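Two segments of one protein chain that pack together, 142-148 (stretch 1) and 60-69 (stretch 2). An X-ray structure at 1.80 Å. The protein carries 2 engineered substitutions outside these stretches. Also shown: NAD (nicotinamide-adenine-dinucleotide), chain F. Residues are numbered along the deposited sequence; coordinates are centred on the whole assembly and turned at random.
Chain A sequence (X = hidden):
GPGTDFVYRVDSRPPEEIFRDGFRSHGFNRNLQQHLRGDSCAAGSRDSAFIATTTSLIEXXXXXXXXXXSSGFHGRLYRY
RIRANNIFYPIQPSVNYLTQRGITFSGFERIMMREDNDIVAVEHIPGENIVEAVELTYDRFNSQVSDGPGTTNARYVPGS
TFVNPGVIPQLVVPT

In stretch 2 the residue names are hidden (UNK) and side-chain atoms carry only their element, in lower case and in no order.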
# COMPACT_ATOMS: atom_id res chain seq x y z
N ASN A 142 -16.25 9.28 17.94
CA ASN A 142 -16.06 10.53 17.19
C ASN A 142 -15.30 10.31 15.88
O ASN A 142 -14.80 11.26 15.27
CB ASN A 142 -15.33 11.55 18.06
CG ASN A 142 -16.09 11.86 19.33
OD1 ASN A 142 -17.18 12.45 19.28
ND2 ASN A 142 -15.57 11.41 20.46
N SER A 143 -15.23 9.04 15.47
CA SER A 143 -14.53 8.61 14.26
C SER A 143 -13.14 9.25 14.15
O SER A 143 -12.79 9.84 13.12
CB SER A 143 -15.40 8.92 13.03
OG SER A 143 -14.91 8.34 11.84
N GLN A 144 -12.37 9.15 15.23
CA GLN A 144 -11.09 9.84 15.35
C GLN A 144 -9.92 8.85 15.37
O GLN A 144 -9.88 7.93 16.19
CB GLN A 144 -11.08 10.71 16.63
CG GLN A 144 -10.10 11.89 16.60
CD GLN A 144 -8.63 11.48 16.61
OE1 GLN A 144 -8.22 10.62 17.40
NE2 GLN A 144 -7.84 12.10 15.74
N VAL A 145 -8.98 9.03 14.45
CA VAL A 145 -7.81 8.16 14.38
C VAL A 145 -6.57 8.97 14.74
O VAL A 145 -6.33 10.02 14.15
CB VAL A 145 -7.63 7.55 12.97
CG1 VAL A 145 -6.46 6.57 12.96
CG2 VAL A 145 -8.91 6.87 12.50
N SER A 146 -5.80 8.49 15.71
CA SER A 146 -4.56 9.18 16.10
C SER A 146 -3.37 8.22 16.18
O SER A 146 -3.54 7.01 16.07
CB SER A 146 -4.73 9.85 17.47
OG SER A 146 -5.65 10.93 17.42
N ASP A 147 -2.18 8.77 16.36
CA ASP A 147 -0.95 7.98 16.51
C ASP A 147 -0.78 7.50 17.94
O ASP A 147 -0.79 8.31 18.87
CB ASP A 147 0.28 8.78 16.09
CG ASP A 147 0.35 9.03 14.61
OD1 ASP A 147 1.43 9.48 14.15
OD2 ASP A 147 -0.64 8.77 13.89
N GLY A 148 -0.62 6.19 18.11
CA GLY A 148 -0.22 5.61 19.38
C GLY A 148 1.29 5.45 19.42
O GLY A 148 2.02 6.21 18.79
N UNK A 60 -3.50 7.76 4.84
CA UNK A 60 -3.41 6.60 5.75
C UNK A 60 -4.45 6.65 6.87
O UNK A 60 -5.00 5.61 7.25
c UNK A 60 -2.02 6.46 6.39
o UNK A 60 -1.76 7.57 7.26
c UNK A 60 -0.96 6.36 5.32
N UNK A 61 -4.68 7.83 7.45
CA UNK A 61 -5.71 7.94 8.49
C UNK A 61 -7.10 7.56 7.99
O UNK A 61 -7.90 6.96 8.73
o UNK A 61 -1.13 10.59 12.11
c UNK A 61 -4.34 9.15 11.14
c UNK A 61 -5.74 9.36 9.06
c UNK A 61 -2.40 10.83 10.11
c UNK A 61 -3.22 9.45 11.89
c UNK A 61 -3.53 10.53 9.36
c UNK A 61 -2.25 10.29 11.37
c UNK A 61 -4.52 9.69 9.87
N UNK A 62 -7.39 7.92 6.75
CA UNK A 62 -8.69 7.64 6.17
C UNK A 62 -8.86 6.17 5.83
O UNK A 62 -9.94 5.61 6.00
c UNK A 62 -9.07 9.96 5.24
o UNK A 62 -9.48 10.33 6.35
n UNK A 62 -8.77 10.81 4.26
c UNK A 62 -8.90 8.48 4.92
N UNK A 63 -7.80 5.56 5.31
CA UNK A 63 -7.79 4.11 5.11
C UNK A 63 -8.00 3.36 6.44
O UNK A 63 -8.79 2.42 6.52
c UNK A 63 -6.46 3.66 4.45
c UNK A 63 -4.98 4.07 2.40
c UNK A 63 -6.31 2.14 4.47
c UNK A 63 -6.38 4.18 3.01
N UNK A 64 -7.29 3.79 7.48
CA UNK A 64 -7.44 3.17 8.79
C UNK A 64 -8.87 3.33 9.32
O UNK A 64 -9.43 2.40 9.91
c UNK A 64 -6.46 3.75 9.76
N UNK A 65 -9.46 4.51 9.13
CA UNK A 65 -10.83 4.75 9.57
C UNK A 65 -11.81 3.78 8.91
O UNK A 65 -12.71 3.23 9.55
c UNK A 65 -11.26 6.18 9.26
c UNK A 65 -12.72 6.46 9.55
c UNK A 65 -11.23 9.49 10.07
c UNK A 65 -13.01 7.95 9.33
n UNK A 65 -10.70 9.51 8.86
n UNK A 65 -10.67 10.19 11.05
n UNK A 65 -12.31 8.76 10.32
N UNK A 66 -11.61 3.58 7.61
CA UNK A 66 -12.43 2.67 6.82
C UNK A 66 -12.40 1.27 7.42
O UNK A 66 -13.44 0.63 7.60
c UNK A 66 -11.95 2.66 5.37
n UNK A 66 -12.47 0.55 2.34
c UNK A 66 -12.73 1.76 4.43
c UNK A 66 -11.99 1.51 3.12
o UNK A 66 -10.98 2.16 2.82
N UNK A 67 -11.21 0.80 7.76
CA UNK A 67 -11.04 -0.53 8.33
C UNK A 67 -11.58 -0.61 9.75
O UNK A 67 -12.30 -1.55 10.09
c UNK A 67 -9.89 -1.13 5.79
c UNK A 67 -9.41 -1.24 4.50
c UNK A 67 -7.18 -1.24 5.35
o UNK A 67 -7.58 -1.41 3.00
c UNK A 67 -7.67 -1.12 6.64
c UNK A 67 -8.05 -1.30 4.29
c UNK A 67 -9.57 -0.94 8.29
c UNK A 67 -9.03 -1.08 6.88
N UNK A 68 -11.25 0.38 10.57
CA UNK A 68 -11.69 0.43 11.97
C UNK A 68 -13.21 0.42 12.13
O UNK A 68 -13.75 -0.14 13.07
c UNK A 68 -11.14 1.69 12.64
o UNK A 68 -6.09 1.22 15.16
c UNK A 68 -9.79 1.55 13.30
c UNK A 68 -7.57 2.39 13.71
c UNK A 68 -8.80 2.50 13.10
c UNK A 68 -9.52 0.49 14.16
c UNK A 68 -7.32 1.33 14.55
c UNK A 68 -8.29 0.37 14.77
N UNK A 69 -13.89 1.06 11.20
CA UNK A 69 -15.33 1.24 11.34
C UNK A 69 -16.12 0.14 10.63
O UNK A 69 -17.34 0.19 10.59
o UNK A 69 -15.58 2.73 9.43
c UNK A 69 -15.74 2.63 10.83
PA NAD F . -4.60 -6.43 1.85
O1A NAD F . -3.21 -6.29 1.32
O2A NAD F . -5.39 -7.64 1.51
O5B NAD F . -4.51 -6.24 3.46
C5B NAD F . -5.62 -6.39 4.36
C4B NAD F . -5.18 -7.32 5.50
O4B NAD F . -4.95 -8.67 5.00
C3B NAD F . -3.83 -6.89 6.00
O3B NAD F . -4.02 -5.75 6.90
C2B NAD F . -3.45 -8.13 6.76
O2B NAD F . -4.35 -8.27 7.84
C1B NAD F . -3.80 -9.21 5.73
N9A NAD F . -2.82 -9.52 4.64
C8A NAD F . -2.41 -8.87 3.55
N7A NAD F . -1.54 -9.64 2.91
C5A NAD F . -1.41 -10.79 3.58
C6A NAD F . -0.68 -11.90 3.36
N6A NAD F . 0.09 -11.90 2.28
N1A NAD F . -0.70 -12.95 4.19
C2A NAD F . -1.53 -12.89 5.31
N3A NAD F . -2.29 -11.73 5.52
C4A NAD F . -2.21 -10.71 4.65
O3 NAD F . -5.45 -5.17 1.40
PN NAD F . -4.92 -3.64 1.51
O1N NAD F . -3.46 -3.57 1.23
O2N NAD F . -5.48 -3.03 2.73
O5D NAD F . -5.65 -3.05 0.23
C5D NAD F . -7.07 -3.16 0.05
C4D NAD F . -7.56 -2.00 -0.84
O4D NAD F . -7.02 -0.79 -0.20
C3D NAD F . -6.96 -2.08 -2.25
O3D NAD F . -7.82 -1.43 -3.20
C2D NAD F . -5.73 -1.22 -2.05
O2D NAD F . -5.20 -0.74 -3.31
C1D NAD F . -6.26 -0.08 -1.19
N1N NAD F . -5.10 0.67 -0.57
C2N NAD F . -4.56 0.24 0.67
C3N NAD F . -3.46 0.87 1.26
C7N NAD F . -2.94 0.45 2.49
O7N NAD F . -2.08 1.27 3.12
N7N NAD F . -3.35 -0.72 3.00
C4N NAD F . -2.89 1.96 0.59
C5N NAD F . -3.42 2.40 -0.62
C6N NAD F . -4.51 1.76 -1.22

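Position 60 carries one carbon that forks to an oxygen and a carbon, the branched hydroxyl of threonine. Thr60 lies out of reach of stretch 1, and its hydroxyl is bonded elsewhere in the structure.

At position 61 one carbon leads to a six-carbon ring ending in an oxygen, which lies 2.6 Å from OD2 of Asp147. This is tyrosine. Tyr61 OH donates a hydrogen bond to that carboxylate oxygen, which sits at the ring edge, near its plane. Its CD1 meets Val145 CG1 at 3.8 Å, so one side chain supplies both a polar tip and an apolar flank.

Position 62 has two carbons, the second bearing one oxygen and one nitrogen: a short amide, asparagine. Asn62 is exposed and touches nothing on stretch 1, as suits a polar group. Position 63 has four carbons, forked at the first, with one arm two carbons long. It is isoleucine, and Ile63 reaches the NAD instead, its CD1 lying 3.5 Å from C4N of the nicotinamide ring.

Position 64 has a single carbon, 4.3 Å from CG1 of Val145, which marks alanine. Ala64 CB points toward the strand; so small a side chain lets the valine sit close to the helix backbone.

Position 65 shows three carbons, a nitrogen, then a carbon carrying two more nitrogens; the nitrogen within the chain and one of the terminal pair each lie 3.0 Å from O of Ser143. This is the guanidinium of arginine. Arg65 NE and NH2 each donate to that backbone oxygen, a fork that a planar group with adjacent N-H donors can make. NE also makes a weak bond to Ser143 OG at 3.0 Å, while Val145 CG2 lies over one face of the guanidinium.

Three carbons at position 66, the third with an oxygen and a nitrogen, give glutamine; Gln66 is exposed and out of reach. Position 67 has one carbon, then a ring of six carbons bearing one oxygen, with nothing on stretch 1 in reach: tyrosine. Tyr67 OH donates a hydrogen bond to NAD O2N at 2.7 Å.

Position 68 again has one carbon, then a six-carbon ring bearing one oxygen, and a ring carbon lies 4.4 Å from CG1 of Val145. It is tyrosine, and the edge of the Tyr68 ring, at CE1, meets the strand. Position 69 has one carbon and one oxygen: serine. Ser69 OG donates to the backbone O of Arg65 at 2.9 Å, a bond within its own stretch just after the helix.

The contact centres on Val145, whose CG1 meets Tyr61, Ala64 and Tyr68. Polar bonds flank this apolar centre: Arg65 holds Ser143 before it in sequence, and Tyr61 holds Asp147 after it.

Stretch 2 60-69: TYNIARQYYS
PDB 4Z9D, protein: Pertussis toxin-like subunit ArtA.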